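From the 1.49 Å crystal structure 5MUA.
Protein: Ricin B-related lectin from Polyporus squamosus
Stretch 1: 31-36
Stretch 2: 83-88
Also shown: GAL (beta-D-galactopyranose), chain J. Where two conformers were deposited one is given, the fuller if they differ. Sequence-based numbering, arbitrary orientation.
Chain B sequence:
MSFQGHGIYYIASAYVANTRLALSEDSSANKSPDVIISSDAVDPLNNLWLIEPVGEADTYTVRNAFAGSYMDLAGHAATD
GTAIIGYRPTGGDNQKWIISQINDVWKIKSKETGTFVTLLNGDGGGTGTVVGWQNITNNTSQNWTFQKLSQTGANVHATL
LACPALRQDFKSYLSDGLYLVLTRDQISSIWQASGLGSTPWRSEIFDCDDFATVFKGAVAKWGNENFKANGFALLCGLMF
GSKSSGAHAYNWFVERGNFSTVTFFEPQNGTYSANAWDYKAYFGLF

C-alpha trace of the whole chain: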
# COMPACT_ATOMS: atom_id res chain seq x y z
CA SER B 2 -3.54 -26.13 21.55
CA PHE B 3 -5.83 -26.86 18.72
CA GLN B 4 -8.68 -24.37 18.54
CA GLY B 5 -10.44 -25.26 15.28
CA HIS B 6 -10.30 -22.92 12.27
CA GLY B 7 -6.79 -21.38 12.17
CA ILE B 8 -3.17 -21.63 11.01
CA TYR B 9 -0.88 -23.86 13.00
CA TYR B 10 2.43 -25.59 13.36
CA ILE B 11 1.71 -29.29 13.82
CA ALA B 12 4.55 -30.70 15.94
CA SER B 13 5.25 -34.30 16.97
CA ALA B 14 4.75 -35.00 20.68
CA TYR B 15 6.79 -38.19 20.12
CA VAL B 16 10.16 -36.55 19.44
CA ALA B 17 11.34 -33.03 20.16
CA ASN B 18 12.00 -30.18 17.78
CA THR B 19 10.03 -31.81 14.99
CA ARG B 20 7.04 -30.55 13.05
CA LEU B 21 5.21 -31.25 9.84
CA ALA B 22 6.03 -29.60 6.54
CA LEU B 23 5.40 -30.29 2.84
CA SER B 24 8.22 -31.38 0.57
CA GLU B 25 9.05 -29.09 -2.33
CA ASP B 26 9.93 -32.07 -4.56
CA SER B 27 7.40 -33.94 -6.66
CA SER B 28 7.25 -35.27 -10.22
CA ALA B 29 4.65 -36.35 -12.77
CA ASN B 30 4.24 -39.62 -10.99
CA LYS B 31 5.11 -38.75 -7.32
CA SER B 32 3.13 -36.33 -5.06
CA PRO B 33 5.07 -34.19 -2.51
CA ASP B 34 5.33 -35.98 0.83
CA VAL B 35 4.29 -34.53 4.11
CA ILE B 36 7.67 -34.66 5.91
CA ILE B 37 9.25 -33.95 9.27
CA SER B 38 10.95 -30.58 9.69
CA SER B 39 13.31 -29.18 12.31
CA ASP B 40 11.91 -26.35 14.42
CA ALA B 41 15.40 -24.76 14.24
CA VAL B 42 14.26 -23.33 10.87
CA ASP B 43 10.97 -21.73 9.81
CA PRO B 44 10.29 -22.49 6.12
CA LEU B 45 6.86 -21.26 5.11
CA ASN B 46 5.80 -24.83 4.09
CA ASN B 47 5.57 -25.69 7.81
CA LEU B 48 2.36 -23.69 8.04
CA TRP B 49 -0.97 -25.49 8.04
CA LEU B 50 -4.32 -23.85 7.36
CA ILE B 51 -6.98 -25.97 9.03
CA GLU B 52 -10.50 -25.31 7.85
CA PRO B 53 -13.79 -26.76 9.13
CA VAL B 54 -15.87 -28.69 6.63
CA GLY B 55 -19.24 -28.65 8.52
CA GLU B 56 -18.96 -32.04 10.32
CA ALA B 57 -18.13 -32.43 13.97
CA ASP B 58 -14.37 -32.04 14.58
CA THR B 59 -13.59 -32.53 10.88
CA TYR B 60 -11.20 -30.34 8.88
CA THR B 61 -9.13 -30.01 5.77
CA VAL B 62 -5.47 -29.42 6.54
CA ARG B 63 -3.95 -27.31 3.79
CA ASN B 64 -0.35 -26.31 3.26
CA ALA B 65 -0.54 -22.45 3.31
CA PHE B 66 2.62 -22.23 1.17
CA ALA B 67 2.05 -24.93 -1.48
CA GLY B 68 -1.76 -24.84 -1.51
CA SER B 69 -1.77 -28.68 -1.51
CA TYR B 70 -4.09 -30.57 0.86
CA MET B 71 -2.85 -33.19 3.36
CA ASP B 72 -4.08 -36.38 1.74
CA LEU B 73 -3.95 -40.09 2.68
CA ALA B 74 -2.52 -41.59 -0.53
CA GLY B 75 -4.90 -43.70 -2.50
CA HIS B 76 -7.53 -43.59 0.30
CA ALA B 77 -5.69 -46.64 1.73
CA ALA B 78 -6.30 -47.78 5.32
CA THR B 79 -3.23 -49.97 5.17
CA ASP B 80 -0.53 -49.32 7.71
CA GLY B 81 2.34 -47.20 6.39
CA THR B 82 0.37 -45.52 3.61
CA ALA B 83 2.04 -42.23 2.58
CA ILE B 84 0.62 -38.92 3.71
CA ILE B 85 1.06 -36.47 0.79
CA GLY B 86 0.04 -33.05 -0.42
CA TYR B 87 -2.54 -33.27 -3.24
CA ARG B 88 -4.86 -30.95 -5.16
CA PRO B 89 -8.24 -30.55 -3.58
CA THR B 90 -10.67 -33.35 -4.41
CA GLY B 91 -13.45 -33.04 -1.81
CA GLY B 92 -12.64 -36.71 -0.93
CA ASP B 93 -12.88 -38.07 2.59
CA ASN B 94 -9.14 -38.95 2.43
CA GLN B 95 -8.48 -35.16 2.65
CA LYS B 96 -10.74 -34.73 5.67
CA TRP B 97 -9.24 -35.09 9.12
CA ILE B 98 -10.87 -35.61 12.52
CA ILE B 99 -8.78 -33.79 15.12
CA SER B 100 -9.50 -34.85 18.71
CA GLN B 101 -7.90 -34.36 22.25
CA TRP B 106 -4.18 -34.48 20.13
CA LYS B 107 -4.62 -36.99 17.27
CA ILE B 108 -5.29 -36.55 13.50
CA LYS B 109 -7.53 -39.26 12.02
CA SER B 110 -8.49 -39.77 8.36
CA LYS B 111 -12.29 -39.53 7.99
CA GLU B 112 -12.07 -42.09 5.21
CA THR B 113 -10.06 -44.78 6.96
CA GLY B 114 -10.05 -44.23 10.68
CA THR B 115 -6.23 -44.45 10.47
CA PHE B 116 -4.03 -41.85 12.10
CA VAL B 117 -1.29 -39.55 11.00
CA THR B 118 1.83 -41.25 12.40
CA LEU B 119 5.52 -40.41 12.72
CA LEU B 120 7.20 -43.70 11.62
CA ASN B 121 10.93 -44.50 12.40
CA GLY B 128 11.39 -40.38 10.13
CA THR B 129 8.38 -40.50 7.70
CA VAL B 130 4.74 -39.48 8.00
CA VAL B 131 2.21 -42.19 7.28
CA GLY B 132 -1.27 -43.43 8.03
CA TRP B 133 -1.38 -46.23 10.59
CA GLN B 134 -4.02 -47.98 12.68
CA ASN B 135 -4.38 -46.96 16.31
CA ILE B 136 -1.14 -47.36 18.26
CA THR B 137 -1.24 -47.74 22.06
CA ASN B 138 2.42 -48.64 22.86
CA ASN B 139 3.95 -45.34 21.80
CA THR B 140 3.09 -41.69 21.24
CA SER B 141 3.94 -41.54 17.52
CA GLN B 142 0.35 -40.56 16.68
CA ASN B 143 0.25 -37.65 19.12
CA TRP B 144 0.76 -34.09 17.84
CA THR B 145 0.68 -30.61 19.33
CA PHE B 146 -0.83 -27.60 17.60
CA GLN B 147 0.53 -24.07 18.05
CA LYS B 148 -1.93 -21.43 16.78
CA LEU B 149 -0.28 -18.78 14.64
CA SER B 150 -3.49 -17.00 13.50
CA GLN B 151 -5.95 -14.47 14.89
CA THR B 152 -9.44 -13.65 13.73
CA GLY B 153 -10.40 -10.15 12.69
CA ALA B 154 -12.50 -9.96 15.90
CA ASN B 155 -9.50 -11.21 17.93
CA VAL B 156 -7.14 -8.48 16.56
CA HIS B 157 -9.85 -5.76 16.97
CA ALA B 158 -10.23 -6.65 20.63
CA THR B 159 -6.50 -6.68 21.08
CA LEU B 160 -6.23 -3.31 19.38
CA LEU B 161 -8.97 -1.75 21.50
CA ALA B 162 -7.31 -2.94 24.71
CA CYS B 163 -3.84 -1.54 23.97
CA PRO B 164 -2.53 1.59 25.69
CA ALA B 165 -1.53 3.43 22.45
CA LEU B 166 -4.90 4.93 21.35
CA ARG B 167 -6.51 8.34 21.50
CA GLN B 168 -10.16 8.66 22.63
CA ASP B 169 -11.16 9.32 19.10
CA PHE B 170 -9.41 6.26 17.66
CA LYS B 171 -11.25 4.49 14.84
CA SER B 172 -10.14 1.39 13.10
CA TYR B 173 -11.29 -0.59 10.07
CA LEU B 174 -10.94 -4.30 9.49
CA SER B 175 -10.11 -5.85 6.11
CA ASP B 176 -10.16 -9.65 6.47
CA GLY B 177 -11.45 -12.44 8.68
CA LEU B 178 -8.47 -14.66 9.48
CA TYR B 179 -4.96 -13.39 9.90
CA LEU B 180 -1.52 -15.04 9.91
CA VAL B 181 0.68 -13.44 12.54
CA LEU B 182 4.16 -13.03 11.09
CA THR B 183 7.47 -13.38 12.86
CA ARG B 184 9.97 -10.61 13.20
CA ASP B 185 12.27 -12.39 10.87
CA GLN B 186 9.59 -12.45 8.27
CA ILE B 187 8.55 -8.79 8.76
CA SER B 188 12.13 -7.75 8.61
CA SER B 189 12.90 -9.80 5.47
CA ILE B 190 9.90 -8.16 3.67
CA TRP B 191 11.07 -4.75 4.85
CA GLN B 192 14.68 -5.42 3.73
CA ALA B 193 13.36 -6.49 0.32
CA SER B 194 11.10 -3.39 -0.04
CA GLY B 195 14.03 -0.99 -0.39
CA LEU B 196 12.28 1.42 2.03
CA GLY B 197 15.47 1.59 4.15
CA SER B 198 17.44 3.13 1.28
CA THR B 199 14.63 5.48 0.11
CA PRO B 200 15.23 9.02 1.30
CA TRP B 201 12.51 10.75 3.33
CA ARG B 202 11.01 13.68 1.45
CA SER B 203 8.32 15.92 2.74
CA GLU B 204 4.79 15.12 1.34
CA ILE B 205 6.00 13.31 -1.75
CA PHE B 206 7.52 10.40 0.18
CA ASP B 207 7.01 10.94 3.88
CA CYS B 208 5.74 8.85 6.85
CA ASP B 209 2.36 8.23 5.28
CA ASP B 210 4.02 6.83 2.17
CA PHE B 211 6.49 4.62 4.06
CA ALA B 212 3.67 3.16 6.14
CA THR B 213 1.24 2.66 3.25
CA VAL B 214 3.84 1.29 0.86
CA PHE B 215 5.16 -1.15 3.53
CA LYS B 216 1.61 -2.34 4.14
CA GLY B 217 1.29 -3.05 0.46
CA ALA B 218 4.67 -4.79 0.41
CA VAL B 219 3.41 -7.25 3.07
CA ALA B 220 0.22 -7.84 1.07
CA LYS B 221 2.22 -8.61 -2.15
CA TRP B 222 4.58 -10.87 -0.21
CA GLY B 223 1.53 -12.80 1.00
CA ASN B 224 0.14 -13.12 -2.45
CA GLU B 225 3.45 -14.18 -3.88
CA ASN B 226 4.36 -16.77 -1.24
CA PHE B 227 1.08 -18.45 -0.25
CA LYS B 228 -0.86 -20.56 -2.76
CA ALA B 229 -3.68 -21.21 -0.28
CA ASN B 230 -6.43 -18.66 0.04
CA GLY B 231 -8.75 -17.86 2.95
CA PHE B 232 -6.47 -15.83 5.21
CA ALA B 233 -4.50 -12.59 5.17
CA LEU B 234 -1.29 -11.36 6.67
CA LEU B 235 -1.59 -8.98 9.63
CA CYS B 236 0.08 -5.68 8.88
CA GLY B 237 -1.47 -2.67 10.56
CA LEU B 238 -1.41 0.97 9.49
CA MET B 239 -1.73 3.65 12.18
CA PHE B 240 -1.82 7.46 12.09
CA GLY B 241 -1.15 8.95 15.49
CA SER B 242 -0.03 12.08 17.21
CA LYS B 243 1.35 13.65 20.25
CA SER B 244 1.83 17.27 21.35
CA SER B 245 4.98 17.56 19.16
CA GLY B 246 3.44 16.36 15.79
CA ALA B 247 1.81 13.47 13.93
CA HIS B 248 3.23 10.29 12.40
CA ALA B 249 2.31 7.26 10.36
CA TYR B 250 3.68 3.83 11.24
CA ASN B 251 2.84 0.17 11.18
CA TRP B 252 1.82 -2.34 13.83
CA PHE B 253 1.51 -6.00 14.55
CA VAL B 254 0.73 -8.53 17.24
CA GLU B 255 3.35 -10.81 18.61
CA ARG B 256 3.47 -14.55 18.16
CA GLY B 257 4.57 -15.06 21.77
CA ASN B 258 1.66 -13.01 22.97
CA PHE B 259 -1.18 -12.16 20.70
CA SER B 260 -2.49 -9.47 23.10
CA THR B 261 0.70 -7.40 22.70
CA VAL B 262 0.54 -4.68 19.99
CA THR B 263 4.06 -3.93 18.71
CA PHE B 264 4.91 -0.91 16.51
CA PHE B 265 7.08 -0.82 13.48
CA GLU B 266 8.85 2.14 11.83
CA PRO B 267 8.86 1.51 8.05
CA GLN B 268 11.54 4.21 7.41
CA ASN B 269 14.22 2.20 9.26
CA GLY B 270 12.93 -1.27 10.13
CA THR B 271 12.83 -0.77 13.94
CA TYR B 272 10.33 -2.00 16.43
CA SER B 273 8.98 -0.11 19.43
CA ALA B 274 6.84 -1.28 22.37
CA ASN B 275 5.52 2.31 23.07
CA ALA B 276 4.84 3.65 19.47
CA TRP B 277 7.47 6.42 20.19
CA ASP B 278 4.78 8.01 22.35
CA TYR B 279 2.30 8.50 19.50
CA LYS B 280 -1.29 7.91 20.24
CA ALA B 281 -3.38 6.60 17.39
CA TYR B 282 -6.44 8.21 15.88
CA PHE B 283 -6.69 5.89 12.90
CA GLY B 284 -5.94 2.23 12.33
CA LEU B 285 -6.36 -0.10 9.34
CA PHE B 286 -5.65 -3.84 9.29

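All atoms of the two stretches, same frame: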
# COMPACT_ATOMS: atom_id res chain seq x y z
N LYS B 31 4.83 -38.70 -8.78
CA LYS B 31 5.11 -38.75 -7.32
C LYS B 31 4.52 -37.42 -6.72
O LYS B 31 4.93 -36.34 -7.09
CB LYS B 31 6.63 -38.82 -7.13
CG LYS B 31 7.20 -38.27 -5.85
CD LYS B 31 7.35 -39.37 -4.86
CE LYS B 31 8.08 -38.98 -3.61
NZ LYS B 31 7.56 -37.76 -3.00
N SER B 32 3.62 -37.51 -5.76
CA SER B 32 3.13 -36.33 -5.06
C SER B 32 4.17 -35.91 -4.01
O SER B 32 4.95 -36.74 -3.58
CB SER B 32 1.75 -36.66 -4.46
OG SER B 32 0.74 -36.72 -5.49
N PRO B 33 4.21 -34.61 -3.61
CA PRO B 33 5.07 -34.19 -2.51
C PRO B 33 4.63 -34.84 -1.19
O PRO B 33 3.43 -34.94 -0.88
CB PRO B 33 4.88 -32.66 -2.41
CG PRO B 33 3.54 -32.42 -3.01
CD PRO B 33 3.31 -33.51 -4.05
N ASP B 34 5.60 -35.36 -0.47
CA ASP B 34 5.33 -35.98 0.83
C ASP B 34 5.13 -34.93 1.90
O ASP B 34 5.83 -33.90 1.94
CB ASP B 34 6.47 -36.89 1.25
CG ASP B 34 6.71 -38.02 0.24
OD1 ASP B 34 5.73 -38.66 -0.16
OD2 ASP B 34 7.85 -38.22 -0.16
N VAL B 35 4.25 -35.21 2.84
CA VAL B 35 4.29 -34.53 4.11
C VAL B 35 5.51 -35.11 4.80
O VAL B 35 5.67 -36.36 4.87
CB VAL B 35 3.00 -34.73 4.97
CG1 VAL B 35 3.16 -34.17 6.36
CG2 VAL B 35 1.82 -34.06 4.31
N ILE B 36 6.36 -34.26 5.37
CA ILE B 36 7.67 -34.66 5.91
C ILE B 36 7.85 -34.02 7.29
O ILE B 36 7.10 -33.11 7.72
CB ILE B 36 8.87 -34.29 5.00
CG1 ILE B 36 8.95 -32.72 4.76
CG2 ILE B 36 8.75 -34.98 3.63
CD1 ILE B 36 10.21 -32.20 4.03
N ALA B 83 1.41 -43.57 2.60
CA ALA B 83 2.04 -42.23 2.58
C ALA B 83 0.97 -41.19 2.83
O ALA B 83 -0.16 -41.29 2.31
CB ALA B 83 2.67 -41.95 1.22
N ILE B 84 1.40 -40.15 3.53
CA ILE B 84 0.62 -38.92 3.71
C ILE B 84 1.30 -37.90 2.77
O ILE B 84 2.48 -37.66 2.91
CB ILE B 84 0.65 -38.36 5.16
CG1 ILE B 84 0.15 -39.37 6.20
CG2 ILE B 84 -0.13 -37.04 5.23
CD1 ILE B 84 -1.30 -39.75 6.07
N ILE B 85 0.54 -37.31 1.86
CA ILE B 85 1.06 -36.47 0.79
C ILE B 85 0.31 -35.15 0.78
O ILE B 85 -0.72 -34.99 1.47
CB ILE B 85 0.92 -37.20 -0.58
CG1 ILE B 85 -0.55 -37.45 -0.95
CG2 ILE B 85 1.71 -38.51 -0.56
CD1 ILE B 85 -0.82 -38.11 -2.29
N GLY B 86 0.77 -34.23 -0.07
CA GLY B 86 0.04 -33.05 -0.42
C GLY B 86 -0.57 -33.22 -1.81
O GLY B 86 0.12 -33.67 -2.72
N TYR B 87 -1.86 -33.00 -1.96
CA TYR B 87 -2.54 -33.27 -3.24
C TYR B 87 -3.49 -32.08 -3.52
O TYR B 87 -3.94 -31.40 -2.59
CB TYR B 87 -3.31 -34.56 -3.12
CG TYR B 87 -3.58 -35.28 -4.41
CD1 TYR B 87 -2.58 -36.01 -5.07
CD2 TYR B 87 -4.84 -35.28 -4.97
CE1 TYR B 87 -2.81 -36.66 -6.26
CE2 TYR B 87 -5.08 -35.93 -6.16
CZ TYR B 87 -4.05 -36.65 -6.78
OH TYR B 87 -4.31 -37.33 -7.93
N ARG B 88 -3.83 -31.91 -4.77
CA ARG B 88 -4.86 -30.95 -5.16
C ARG B 88 -6.17 -31.28 -4.48
O ARG B 88 -6.44 -32.47 -4.17
CB ARG B 88 -5.05 -30.94 -6.68
CG ARG B 88 -5.69 -32.21 -7.21
CD ARG B 88 -5.75 -32.28 -8.75
NE ARG B 88 -6.35 -33.56 -9.14
CZ ARG B 88 -7.64 -33.88 -9.07
NH1 ARG B 88 -8.56 -33.00 -8.71
NH2 ARG B 88 -8.03 -35.11 -9.42
C1 GAL J . -5.89 -41.15 -5.49
C2 GAL J . -6.64 -40.26 -4.50
C3 GAL J . -5.99 -38.92 -4.25
C4 GAL J . -4.50 -39.14 -3.94
C5 GAL J . -3.85 -40.04 -5.02
C6 GAL J . -2.42 -40.42 -4.72
O1 GAL J . -6.49 -42.41 -5.40
O2 GAL J . -7.96 -40.03 -5.03
O3 GAL J . -6.74 -38.28 -3.18
O4 GAL J . -4.45 -39.79 -2.64
O5 GAL J . -4.55 -41.29 -5.15
O6 GAL J . -1.90 -41.13 -5.83
O HOH W 1 0.25 -34.21 -6.14
O HOH W 2 4.50 -39.46 2.81

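This is a small backbone-led contact, a single beta bridge between Asp 34 and Ile 85 flanked by apolar packing on one side chain pair and by a serine-tyrosine approach near a bound galactose. No two touching residues are fewer than 49 positions apart in sequence, and the two segments bury 331 Å² between them, both sides summed. At the bridge the CA atoms of Asp 34 and Ile 85 come within 4.3 Å, and two hydrogen bonds frame the pair: Gly 86 N donates to Pro 33 O over 2.9 Å, and Val 35 N donates to Ile 84 O over 3.0 Å. Their N-H...acceptor angles, 165° and 158°, are close to straight, so both bonds are well formed.

Proline has no amide hydrogen to give, but its carbonyl is free to accept, and Pro 33 serves the bridge in just this way. Gly 86 meets Pro 33 with backbone alone; a CB there would point sideways and lie 3.8 Å from Pro 33 CG, so the glycine is not forced by a clash with Pro 33.

Next to the bridge lies an apolar pair. Val 35 points its CA-to-CB bond toward the other stretch, and its CG2 lies 3.7 Å from CG2 of Ile 84. Branched at CB, both residues favor extended backbone and carry methyl groups close to the main chain, where they can meet in this buried spot. Ile 85 points away overall, yet its CD1 reaches 3.7 Å from CB of Ser 32; the same CD1 is 3.7 Å from C6 of the galactose, so one methyl group touches both protein and sugar.

Ser 32 points toward the second stretch, and its small side chain fits beside the aromatic ring of Tyr 87: Ser 32 OG stands 3.4 Å from Tyr 87 CD1, at the ring edge and near its plane. One face of the ring is left to the sugar, with Tyr 87 CE2 3.7 Å from GAL C3, an arrangement in keeping with a lectin. A water lies 2.6 Å from Ser 32 OG and gives a weak hydrogen bond to Gly 86 O at 3.5 Å, linking the stretches through solvent.

The CA-to-CB bond of Asp 34 points away from the partner, though its OD1 lies 4.0 Å from Ile 85 CG2. Its OD2 is engaged within its own stretch: Lys 31 NZ forms a salt bridge with Asp 34 OD2 at 2.9 Å and also donates to Ser 32 O at 2.9 Å. The long lysine chain runs forward alongside the loop, tying its own residue to Ser 32 and Asp 34.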